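Local coordinates for protein cytochrome P450 reductase (Amycolatopsis methanolica 239, PDB 5OGX) that transfers electrons from NADH through FAD and a [2Fe-2S] cluster to the partner cytochrome P450 that O-demethylates guaiacol and other lignin-derived aromatics, at residues T4-R12 / P81-S89; L128-V136 / Q148-D158. All coordinates share one frame; numbering follows the deposited sequence.

Overall arrangement
Contacts 1 and 2 belong to two different domains of the reductase. Contact 1 comes first along the chain and is complete before contact 2 begins. It joins strands 5-9 and 85-88 within the five-stranded mixed sheet of the iron-sulfur domain. In contact 2, strands 135-139 and 146-150 form a hairpin of the six-stranded antiparallel barrel that carries FAD. The two share no sheet: their centres are about 28 Å apart and their nearest atoms about 13 Å. The [2Fe-2S] cluster lies about 10 Å from the S89 side chain and about 6 Å from that of Y135, near the meeting of the two domains. The pair illustrates how separate frameworks can hold cofactors close together.

Contact 1 of 2, residues T4-R12 / P81-S89; sequences TFAVSVGGR and PLADTEVRS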
loop_
_atom_site.group_PDB
_atom_site.type_symbol
_atom_site.label_atom_id
_atom_site.label_comp_id
_atom_site.label_asym_id
_atom_site.label_seq_id
_atom_site.Cartn_x
_atom_site.Cartn_y
_atom_site.Cartn_z
ATOM N N THR A 4 13.570 -16.449 -22.896
ATOM C CA THR A 4 13.230 -16.305 -21.480
ATOM C C THR A 4 14.035 -17.265 -20.600
ATOM O O THR A 4 14.548 -18.275 -21.076
ATOM C CB THR A 4 11.729 -16.556 -21.225
ATOM O OG1 THR A 4 11.472 -17.967 -21.229
ATOM C CG2 THR A 4 10.887 -15.888 -22.296
ATOM N N PHE A 5 14.132 -16.943 -19.314
ATOM C CA PHE A 5 14.808 -17.785 -18.342
ATOM C C PHE A 5 13.800 -18.342 -17.347
ATOM O O PHE A 5 12.803 -17.696 -17.011
ATOM C CB PHE A 5 15.891 -17.009 -17.587
ATOM C CG PHE A 5 17.023 -16.545 -18.456
ATOM C CD1 PHE A 5 17.923 -17.452 -18.987
ATOM C CD2 PHE A 5 17.192 -15.200 -18.732
ATOM C CE1 PHE A 5 18.967 -17.020 -19.785
ATOM C CE2 PHE A 5 18.232 -14.762 -19.522
ATOM C CZ PHE A 5 19.122 -15.676 -20.055
ATOM N N ALA A 6 14.074 -19.549 -16.876
ATOM C CA ALA A 6 13.251 -20.173 -15.852
ATOM C C ALA A 6 13.692 -19.664 -14.484
ATOM O O ALA A 6 14.876 -19.753 -14.135
ATOM C CB ALA A 6 13.376 -21.695 -15.936
ATOM N N VAL A 7 12.753 -19.114 -13.720
ATOM C CA VAL A 7 13.037 -18.638 -12.371
ATOM C C VAL A 7 12.067 -19.302 -11.404
ATOM O O VAL A 7 10.878 -19.453 -11.697
ATOM C CB VAL A 7 12.966 -17.098 -12.287
ATOM C CG1 VAL A 7 13.982 -16.489 -13.277
ATOM C CG2 VAL A 7 11.570 -16.593 -12.594
ATOM N N SER A 8 12.578 -19.718 -10.248
ATOM C CA SER A 8 11.775 -20.522 -9.346
ATOM C C SER A 8 11.932 -20.020 -7.919
ATOM O O SER A 8 13.003 -19.558 -7.519
ATOM C CB SER A 8 12.166 -21.998 -9.406
ATOM O OG SER A 8 13.489 -22.178 -8.950
ATOM N N VAL A 9 10.851 -20.141 -7.159
ATOM C CA VAL A 9 10.856 -19.899 -5.717
ATOM C C VAL A 9 9.849 -20.847 -5.083
ATOM O O VAL A 9 8.755 -21.044 -5.612
ATOM C CB VAL A 9 10.524 -18.432 -5.363
ATOM C CG1 VAL A 9 9.099 -18.042 -5.792
ATOM C CG2 VAL A 9 10.687 -18.208 -3.861
ATOM N N GLY A 10 10.224 -21.444 -3.951
ATOM C CA GLY A 10 9.298 -22.305 -3.227
ATOM C C GLY A 10 8.739 -23.464 -4.023
ATOM O O GLY A 10 7.585 -23.853 -3.811
ATOM N N GLY A 11 9.519 -24.026 -4.939
ATOM C CA GLY A 11 9.047 -25.114 -5.767
ATOM C C GLY A 11 8.198 -24.709 -6.951
ATOM O O GLY A 11 7.761 -25.591 -7.706
ATOM N N ARG A 12 7.971 -23.417 -7.157
ATOM C CA ARG A 12 7.129 -22.909 -8.234
ATOM C C ARG A 12 7.995 -22.228 -9.284
ATOM O O ARG A 12 8.808 -21.360 -8.955
ATOM C CB ARG A 12 6.093 -21.921 -7.685
ATOM C CG ARG A 12 4.942 -22.566 -6.909
ATOM C CD ARG A 12 3.688 -22.699 -7.781
ATOM N NE ARG A 12 2.675 -21.692 -7.456
ATOM C CZ ARG A 12 1.793 -21.202 -8.326
ATOM N NH1 ARG A 12 1.792 -21.617 -9.586
ATOM N NH2 ARG A 12 0.911 -20.290 -7.936
ATOM N N PRO A 81 17.011 -11.714 -14.497
ATOM C CA PRO A 81 17.839 -12.916 -14.622
ATOM C C PRO A 81 18.763 -12.823 -15.822
ATOM O O PRO A 81 18.398 -12.281 -16.867
ATOM C CB PRO A 81 16.809 -14.036 -14.804
ATOM C CG PRO A 81 15.626 -13.341 -15.450
ATOM C CD PRO A 81 15.594 -11.969 -14.827
ATOM N N LEU A 82 19.970 -13.357 -15.655
ATOM C CA LEU A 82 20.904 -13.557 -16.760
ATOM C C LEU A 82 21.084 -15.031 -17.083
ATOM O O LEU A 82 21.855 -15.377 -17.993
ATOM C CB LEU A 82 22.254 -12.915 -16.429
ATOM C CG LEU A 82 22.197 -11.448 -16.008
ATOM C CD1 LEU A 82 23.493 -11.026 -15.326
ATOM C CD2 LEU A 82 21.903 -10.564 -17.210
ATOM N N ALA A 83 20.393 -15.901 -16.355
ATOM C CA ALA A 83 20.391 -17.344 -16.558
ATOM C C ALA A 83 19.204 -17.893 -15.778
ATOM O O ALA A 83 18.541 -17.161 -15.038
ATOM C CB ALA A 83 21.702 -17.984 -16.094
ATOM N N ASP A 84 18.930 -19.183 -15.952
ATOM C CA ASP A 84 17.932 -19.814 -15.095
ATOM C C ASP A 84 18.360 -19.648 -13.646
ATOM O O ASP A 84 19.526 -19.876 -13.301
ATOM C CB ASP A 84 17.776 -21.291 -15.442
ATOM C CG ASP A 84 17.308 -21.506 -16.856
ATOM O OD1 ASP A 84 16.890 -20.521 -17.498
ATOM O OD2 ASP A 84 17.357 -22.662 -17.319
ATOM N N THR A 85 17.426 -19.211 -12.803
ATOM C CA THR A 85 17.775 -18.720 -11.477
ATOM C C THR A 85 16.787 -19.247 -10.452
ATOM O O THR A 85 15.572 -19.156 -10.644
ATOM C CB THR A 85 17.807 -17.186 -11.467
ATOM O OG1 THR A 85 18.908 -16.734 -12.268
ATOM C CG2 THR A 85 17.948 -16.630 -10.053
ATOM N N GLU A 86 17.321 -19.803 -9.371
ATOM C CA GLU A 86 16.540 -20.312 -8.254
ATOM C C GLU A 86 16.748 -19.389 -7.064
ATOM O O GLU A 86 17.889 -19.067 -6.727
ATOM C CB GLU A 86 16.978 -21.739 -7.899
ATOM C CG GLU A 86 16.265 -22.301 -6.684
ATOM C CD GLU A 86 16.768 -23.676 -6.271
ATOM O OE1 GLU A 86 16.177 -24.253 -5.330
ATOM O OE2 GLU A 86 17.742 -24.178 -6.874
ATOM N N VAL A 87 15.656 -18.966 -6.417
ATOM C CA VAL A 87 15.777 -17.993 -5.343
ATOM C C VAL A 87 15.059 -18.479 -4.090
ATOM O O VAL A 87 14.210 -19.368 -4.129
ATOM C CB VAL A 87 15.236 -16.606 -5.751
ATOM C CG1 VAL A 87 15.962 -16.102 -6.997
ATOM C CG2 VAL A 87 13.737 -16.657 -5.968
ATOM N N ARG A 88 15.435 -17.887 -2.965
ATOM C CA ARG A 88 14.778 -18.141 -1.692
ATOM C C ARG A 88 14.256 -16.824 -1.167
ATOM O O ARG A 88 15.011 -15.854 -1.037
ATOM C CB ARG A 88 15.718 -18.772 -0.667
ATOM C CG ARG A 88 15.007 -18.979 0.690
ATOM C CD ARG A 88 15.932 -19.565 1.730
ATOM N NE ARG A 88 17.079 -18.711 2.029
ATOM C CZ ARG A 88 17.027 -17.592 2.743
ATOM N NH1 ARG A 88 15.880 -17.168 3.260
ATOM N NH2 ARG A 88 18.143 -16.907 2.963
ATOM N N SER A 89 12.961 -16.797 -0.877
ATOM C CA SER A 89 12.324 -15.635 -0.284
ATOM C C SER A 89 11.928 -16.026 1.134
ATOM O O SER A 89 12.680 -16.731 1.811
ATOM C CB SER A 89 11.124 -15.191 -1.138
ATOM O OG SER A 89 10.420 -14.098 -0.569
#
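The F5 ring lies with one face over the backbone of L82 and A83, A83 N sitting 3.7 Å above its centre. With F5 CG anti to the carbonyl carbon (chi1 -65°), the ring lies against this segment, while D84 OD1 comes in at its edge and P81 CG lies 4.1 Å from F5 CD2. D84 OD1 also accepts a hydrogen bond from A6 N at 3.0 Å, from above the carboxylate plane, taking up a backbone N-H of strand 5-9 just before the first backbone bridge, V7 with T85. An alanine in place of F5 is likely to uncover the backbone of L82 and A83 and open a gap beside P81. T85 N to A6 O, S8 N to T85 O and V87 N to S8 O bind the backbones in parallel. V7 CG1 meets P81 CB at 4.0 Å, and V9 CB meets V87 CG2 at 3.7 Å; V7 and V9 touch F26 of helix 22-28. On the other face, S8 OG rests against E86 CG at 3.6 Å. Parallel pairing of first and last strands in a mixed sheet packed on a helix is characteristic of the beta-grasp fold of plant-type [2Fe-2S] ferredoxins, to which this domain belongs.

Contact 2 of 2, residues L128-V136 / Q148-D158; sequences LAFEAGQYV and QYSLANTADED. With FAD (flavin-adenine dinucleotide), chain B.
Y135 and Q148 run side by side, pointing the same way, and both meet the dimethylbenzene end of the flavin. Y135 CE1 touches Q148 CG at 3.3 Å, while the flavin methyl C7M lies over one face of the tyrosine ring, offset toward its rim. Bent at chi2 (89°), the glutamine chain brings its CD against C8M; its NE2 is hydrogen-bonded to C37 O and Q39 OE1 of the cluster loop. Q148 O accepts a 2.7 Å hydrogen bond from the ribityl O2'. Y149 stands over the pyrimidine end of the flavin through the CD1-CE1 side of its ring, while its OH pairs with the ribityl O4' at 2.9 Å, either hydroxyl possibly the donor. S150 N donates to the flavin O4 at 3.0 Å.

Behind this first shell, V136 and Y149 form an antiparallel hydrogen-bonded pair, with V136 N meeting Y149 O at a nearly straight 174°. L151 N to Q134 O extends the grip, and a water joins G133 O to S150 OG. L151 CD1 sits over the centre of the F130 ring, 3.8 Å from its centroid, in a CH-pi contact. With F130 CG between the backbone N and the carbonyl carbon (chi1 60°), the ring reaches in among N153, T154 and E157, with E157 O at its edge. N153 ND2 donates to E157 O as well as to V160 O. Another water gathers G133 N, L151 O and N153 O, satisfying three buried backbone groups.

The bonds from S150 N to O4 and, weakly, to N5 fit the oxidised flavin and would probably draw electron density toward O4, making N5 a better hydride acceptor. Y135 and Q148 lie between the methyl end and the cluster loop, the Y135 side chain about 6 Å from the cluster, consistent with electron passage from FAD.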
loop_
_atom_site.group_PDB
_atom_site.type_symbol
_atom_site.label_atom_id
_atom_site.label_comp_id
_atom_site.label_asym_id
_atom_site.label_seq_id
_atom_site.Cartn_x
_atom_site.Cartn_y
_atom_site.Cartn_z
ATOM N N LEU A 128 -11.093 -6.703 -11.417
ATOM C CA LEU A 128 -9.767 -6.918 -10.859
ATOM C C LEU A 128 -9.880 -7.702 -9.560
ATOM O O LEU A 128 -10.640 -7.318 -8.667
ATOM C CB LEU A 128 -9.068 -5.587 -10.603
ATOM C CG LEU A 128 -7.646 -5.717 -10.061
ATOM C CD1 LEU A 128 -6.785 -6.412 -11.122
ATOM C CD2 LEU A 128 -7.079 -4.346 -9.701
ATOM N N ALA A 129 -9.135 -8.801 -9.462
ATOM C CA ALA A 129 -9.021 -9.544 -8.211
ATOM C C ALA A 129 -7.920 -8.912 -7.374
ATOM O O ALA A 129 -6.798 -8.763 -7.857
ATOM C CB ALA A 129 -8.695 -11.013 -8.480
ATOM N N PHE A 130 -8.241 -8.538 -6.132
ATOM C CA PHE A 130 -7.265 -7.929 -5.227
ATOM C C PHE A 130 -7.750 -8.085 -3.790
ATOM O O PHE A 130 -8.911 -8.415 -3.536
ATOM C CB PHE A 130 -7.037 -6.436 -5.540
ATOM C CG PHE A 130 -8.286 -5.596 -5.417
ATOM C CD1 PHE A 130 -9.115 -5.419 -6.515
ATOM C CD2 PHE A 130 -8.630 -4.992 -4.212
ATOM C CE1 PHE A 130 -10.284 -4.660 -6.426
ATOM C CE2 PHE A 130 -9.806 -4.225 -4.115
ATOM C CZ PHE A 130 -10.628 -4.069 -5.227
ATOM N N GLU A 131 -6.838 -7.841 -2.849
ATOM C CA GLU A 131 -7.170 -7.726 -1.432
ATOM C C GLU A 131 -7.251 -6.253 -1.075
ATOM O O GLU A 131 -6.442 -5.461 -1.561
ATOM C CB GLU A 131 -6.103 -8.380 -0.551
ATOM C CG GLU A 131 -5.896 -9.866 -0.820
ATOM C CD GLU A 131 -7.112 -10.679 -0.445
ATOM O OE1 GLU A 131 -7.715 -10.410 0.620
ATOM O OE2 GLU A 131 -7.477 -11.575 -1.223
ATOM N N ALA A 132 -8.223 -5.884 -0.229
ATOM C CA ALA A 132 -8.291 -4.495 0.222
ATOM C C ALA A 132 -6.980 -4.095 0.869
ATOM O O ALA A 132 -6.426 -4.852 1.670
ATOM C CB ALA A 132 -9.442 -4.311 1.212
ATOM N N GLY A 133 -6.482 -2.905 0.511
ATOM C CA GLY A 133 -5.197 -2.421 0.984
ATOM C C GLY A 133 -4.082 -2.532 -0.039
ATOM O O GLY A 133 -3.020 -1.914 0.142
ATOM N N GLN A 134 -4.292 -3.314 -1.093
ATOM C CA GLN A 134 -3.305 -3.372 -2.158
ATOM C C GLN A 134 -3.352 -2.091 -2.978
ATOM O O GLN A 134 -4.235 -1.246 -2.804
ATOM C CB GLN A 134 -3.551 -4.599 -3.037
ATOM C CG GLN A 134 -3.221 -5.896 -2.280
ATOM C CD GLN A 134 -3.114 -7.063 -3.213
ATOM O OE1 GLN A 134 -4.117 -7.554 -3.709
ATOM N NE2 GLN A 134 -1.877 -7.509 -3.477
ATOM N N TYR A 135 -2.376 -1.939 -3.880
ATOM C CA TYR A 135 -2.250 -0.709 -4.643
ATOM C C TYR A 135 -2.084 -1.027 -6.120
ATOM O O TYR A 135 -1.893 -2.180 -6.515
ATOM C CB TYR A 135 -1.081 0.158 -4.119
ATOM C CG TYR A 135 0.327 -0.316 -4.487
ATOM C CD1 TYR A 135 0.918 0.081 -5.683
ATOM C CD2 TYR A 135 1.075 -1.104 -3.615
ATOM C CE1 TYR A 135 2.206 -0.332 -6.028
ATOM C CE2 TYR A 135 2.387 -1.529 -3.964
ATOM C CZ TYR A 135 2.932 -1.110 -5.157
ATOM O OH TYR A 135 4.227 -1.506 -5.527
ATOM N N VAL A 136 -2.184 0.024 -6.939
ATOM C CA VAL A 136 -1.972 -0.104 -8.375
ATOM C C VAL A 136 -0.866 0.847 -8.798
ATOM O O VAL A 136 -0.599 1.863 -8.153
ATOM C CB VAL A 136 -3.246 0.161 -9.199
ATOM C CG1 VAL A 136 -4.293 -0.902 -8.902
ATOM C CG2 VAL A 136 -3.783 1.579 -8.945
ATOM N N GLN A 148 2.785 4.757 -7.485
ATOM C CA GLN A 148 1.875 3.857 -6.790
ATOM C C GLN A 148 0.730 4.641 -6.164
ATOM O O GLN A 148 0.964 5.677 -5.533
ATOM C CB GLN A 148 2.629 3.135 -5.674
ATOM C CG GLN A 148 3.941 2.477 -6.111
ATOM C CD GLN A 148 5.193 3.377 -6.032
ATOM O OE1 GLN A 148 5.124 4.612 -6.059
ATOM N NE2 GLN A 148 6.352 2.736 -5.945
ATOM N N TYR A 149 -0.483 4.090 -6.244
ATOM C CA TYR A 149 -1.644 4.677 -5.569
ATOM C C TYR A 149 -2.452 3.556 -4.943
ATOM O O TYR A 149 -2.836 2.597 -5.622
ATOM C CB TYR A 149 -2.494 5.529 -6.536
ATOM C CG TYR A 149 -1.672 6.721 -6.935
ATOM C CD1 TYR A 149 -1.441 7.749 -6.034
ATOM C CD2 TYR A 149 -0.994 6.744 -8.143
ATOM C CE1 TYR A 149 -0.609 8.822 -6.362
ATOM C CE2 TYR A 149 -0.163 7.806 -8.479
ATOM C CZ TYR A 149 0.037 8.826 -7.584
ATOM O OH TYR A 149 0.880 9.862 -7.915
ATOM N N SER A 150 -2.680 3.669 -3.637
ATOM C CA SER A 150 -3.421 2.658 -2.894
ATOM C C SER A 150 -4.888 2.637 -3.299
ATOM O O SER A 150 -5.488 3.678 -3.585
ATOM C CB SER A 150 -3.345 2.953 -1.396
ATOM O OG SER A 150 -2.017 2.956 -0.933
ATOM N N LEU A 151 -5.474 1.438 -3.272
ATOM C CA LEU A 151 -6.909 1.293 -3.481
ATOM C C LEU A 151 -7.648 1.587 -2.186
ATOM O O LEU A 151 -7.282 1.075 -1.124
ATOM C CB LEU A 151 -7.241 -0.120 -3.973
ATOM C CG LEU A 151 -6.618 -0.519 -5.320
ATOM C CD1 LEU A 151 -7.034 -1.936 -5.663
ATOM C CD2 LEU A 151 -7.064 0.439 -6.432
ATOM N N ALA A 152 -8.690 2.411 -2.274
ATOM C CA ALA A 152 -9.621 2.554 -1.159
ATOM C C ALA A 152 -10.701 1.481 -1.177
ATOM O O ALA A 152 -11.525 1.418 -0.247
ATOM C CB ALA A 152 -10.269 3.953 -1.195
ATOM N N ASN A 153 -10.705 0.638 -2.206
ATOM C CA ASN A 153 -11.788 -0.307 -2.480
ATOM C C ASN A 153 -11.851 -1.449 -1.485
ATOM O O ASN A 153 -10.828 -1.953 -1.013
ATOM C CB ASN A 153 -11.594 -0.962 -3.841
ATOM C CG ASN A 153 -11.559 0.025 -4.957
ATOM O OD1 ASN A 153 -10.720 0.930 -4.990
ATOM N ND2 ASN A 153 -12.469 -0.137 -5.890
ATOM N N THR A 154 -13.071 -1.929 -1.254
ATOM C CA THR A 154 -13.207 -3.305 -0.805
ATOM C C THR A 154 -13.190 -4.222 -2.025
ATOM O O THR A 154 -13.381 -3.784 -3.163
ATOM C CB THR A 154 -14.489 -3.501 0.010
ATOM O OG1 THR A 154 -15.601 -2.953 -0.704
ATOM C CG2 THR A 154 -14.375 -2.785 1.351
ATOM N N ALA A 155 -12.916 -5.505 -1.783
ATOM C CA ALA A 155 -12.641 -6.422 -2.886
ATOM C C ALA A 155 -13.853 -6.639 -3.780
ATOM O O ALA A 155 -13.690 -7.015 -4.948
ATOM C CB ALA A 155 -12.141 -7.764 -2.342
ATOM N N ASP A 156 -15.061 -6.399 -3.268
ATOM C CA ASP A 156 -16.258 -6.526 -4.083
ATOM C C ASP A 156 -16.437 -5.355 -5.040
ATOM O O ASP A 156 -17.199 -5.471 -6.009
ATOM C CB ASP A 156 -17.488 -6.637 -3.182
ATOM C CG ASP A 156 -17.667 -5.412 -2.317
ATOM O OD1 ASP A 156 -16.779 -5.151 -1.482
ATOM O OD2 ASP A 156 -18.661 -4.678 -2.498
ATOM N N GLU A 157 -15.798 -4.219 -4.764
ATOM C CA GLU A 157 -15.836 -3.064 -5.661
ATOM C C GLU A 157 -14.743 -3.255 -6.713
ATOM O O GLU A 157 -13.687 -2.622 -6.691
ATOM C CB GLU A 157 -15.657 -1.772 -4.867
ATOM C CG GLU A 157 -16.696 -1.600 -3.752
ATOM C CD GLU A 157 -16.377 -0.471 -2.768
ATOM O OE1 GLU A 157 -15.186 -0.140 -2.558
ATOM O OE2 GLU A 157 -17.335 0.078 -2.178
ATOM N N ASP A 158 -14.990 -4.201 -7.625
ATOM C CA ASP A 158 -13.892 -4.712 -8.439
ATOM C C ASP A 158 -13.853 -4.143 -9.851
ATOM O O ASP A 158 -12.979 -4.530 -10.629
ATOM C CB ASP A 158 -13.918 -6.253 -8.495
ATOM C CG ASP A 158 -15.230 -6.820 -8.999
ATOM O OD1 ASP A 158 -16.101 -6.057 -9.473
ATOM O OD2 ASP A 158 -15.385 -8.060 -8.921
HETATM P PA FAD B . 7.688 13.463 -7.660
HETATM O O1A FAD B . 7.921 14.114 -9.002
HETATM O O2A FAD B . 8.185 12.040 -7.572
HETATM O O5B FAD B . 8.410 14.330 -6.457
HETATM C C5B FAD B . 8.596 15.717 -6.623
HETATM C C4B FAD B . 9.550 16.197 -5.491
HETATM O O4B FAD B . 8.916 16.183 -4.350
HETATM C C3B FAD B . 10.720 15.212 -5.329
HETATM O O3B FAD B . 11.840 15.906 -5.007
HETATM C C2B FAD B . 10.267 14.278 -4.181
HETATM O O2B FAD B . 11.432 13.638 -3.499
HETATM C C1B FAD B . 9.577 15.060 -3.394
HETATM N N9A FAD B . 8.448 14.384 -2.809
HETATM C C8A FAD B . 7.880 13.253 -3.248
HETATM N N7A FAD B . 6.843 12.977 -2.446
HETATM C C5A FAD B . 6.769 13.952 -1.521
HETATM C C6A FAD B . 5.899 14.150 -0.476
HETATM N N6A FAD B . 4.744 13.496 0.111
HETATM N N1A FAD B . 6.034 15.212 0.308
HETATM C C2A FAD B . 7.033 16.100 0.083
HETATM N N3A FAD B . 7.896 15.913 -0.949
HETATM C C4A FAD B . 7.752 14.828 -1.747
HETATM N N1 FAD B . 0.357 8.973 -2.867
HETATM C C2 FAD B . -1.029 9.411 -2.757
HETATM O O2 FAD B . -1.303 10.558 -2.874
HETATM N N3 FAD B . -2.083 8.413 -2.522
HETATM C C4 FAD B . -1.814 7.017 -2.370
HETATM O O4 FAD B . -2.689 6.244 -2.165
HETATM C C4X FAD B . -0.382 6.599 -2.461
HETATM N N5 FAD B . -0.075 5.207 -2.342
HETATM C C5X FAD B . 1.330 4.817 -2.420
HETATM C C6 FAD B . 1.638 3.465 -2.240
HETATM C C7 FAD B . 2.986 3.108 -2.321
HETATM C C7M FAD B . 3.136 1.601 -2.123
HETATM C C8 FAD B . 3.977 4.055 -2.570
HETATM C C8M FAD B . 5.418 3.568 -2.652
HETATM C C9 FAD B . 3.666 5.401 -2.737
HETATM C C9A FAD B . 2.338 5.768 -2.650
HETATM N N10 FAD B . 2.021 7.196 -2.831
HETATM C C10 FAD B . 0.654 7.578 -2.712
HETATM C "C1'" FAD B . 3.066 8.183 -3.153
HETATM C "C2'" FAD B . 2.904 8.328 -4.726
HETATM O "O2'" FAD B . 3.179 7.135 -5.448
HETATM C "C3'" FAD B . 3.789 9.426 -5.357
HETATM O "O3'" FAD B . 5.091 9.266 -4.868
HETATM C "C4'" FAD B . 3.280 10.836 -5.002
HETATM O "O4'" FAD B . 2.002 11.032 -5.545
HETATM C "C5'" FAD B . 4.226 11.924 -5.552
HETATM O "O5'" FAD B . 4.539 11.629 -6.900
HETATM P P FAD B . 4.874 12.862 -7.930
HETATM O O1P FAD B . 5.296 12.254 -9.240
HETATM O O2P FAD B . 3.732 13.850 -7.987
HETATM O O3P FAD B . 6.128 13.645 -7.225
HETATM O O HOH W 1 -11.453 -8.248 -6.223
HETATM O O HOH W 2 -13.165 -9.535 -8.359
HETATM O O HOH W 3 -8.562 -1.096 -0.126
HETATM O O HOH W 4 -1.487 0.355 -0.452
#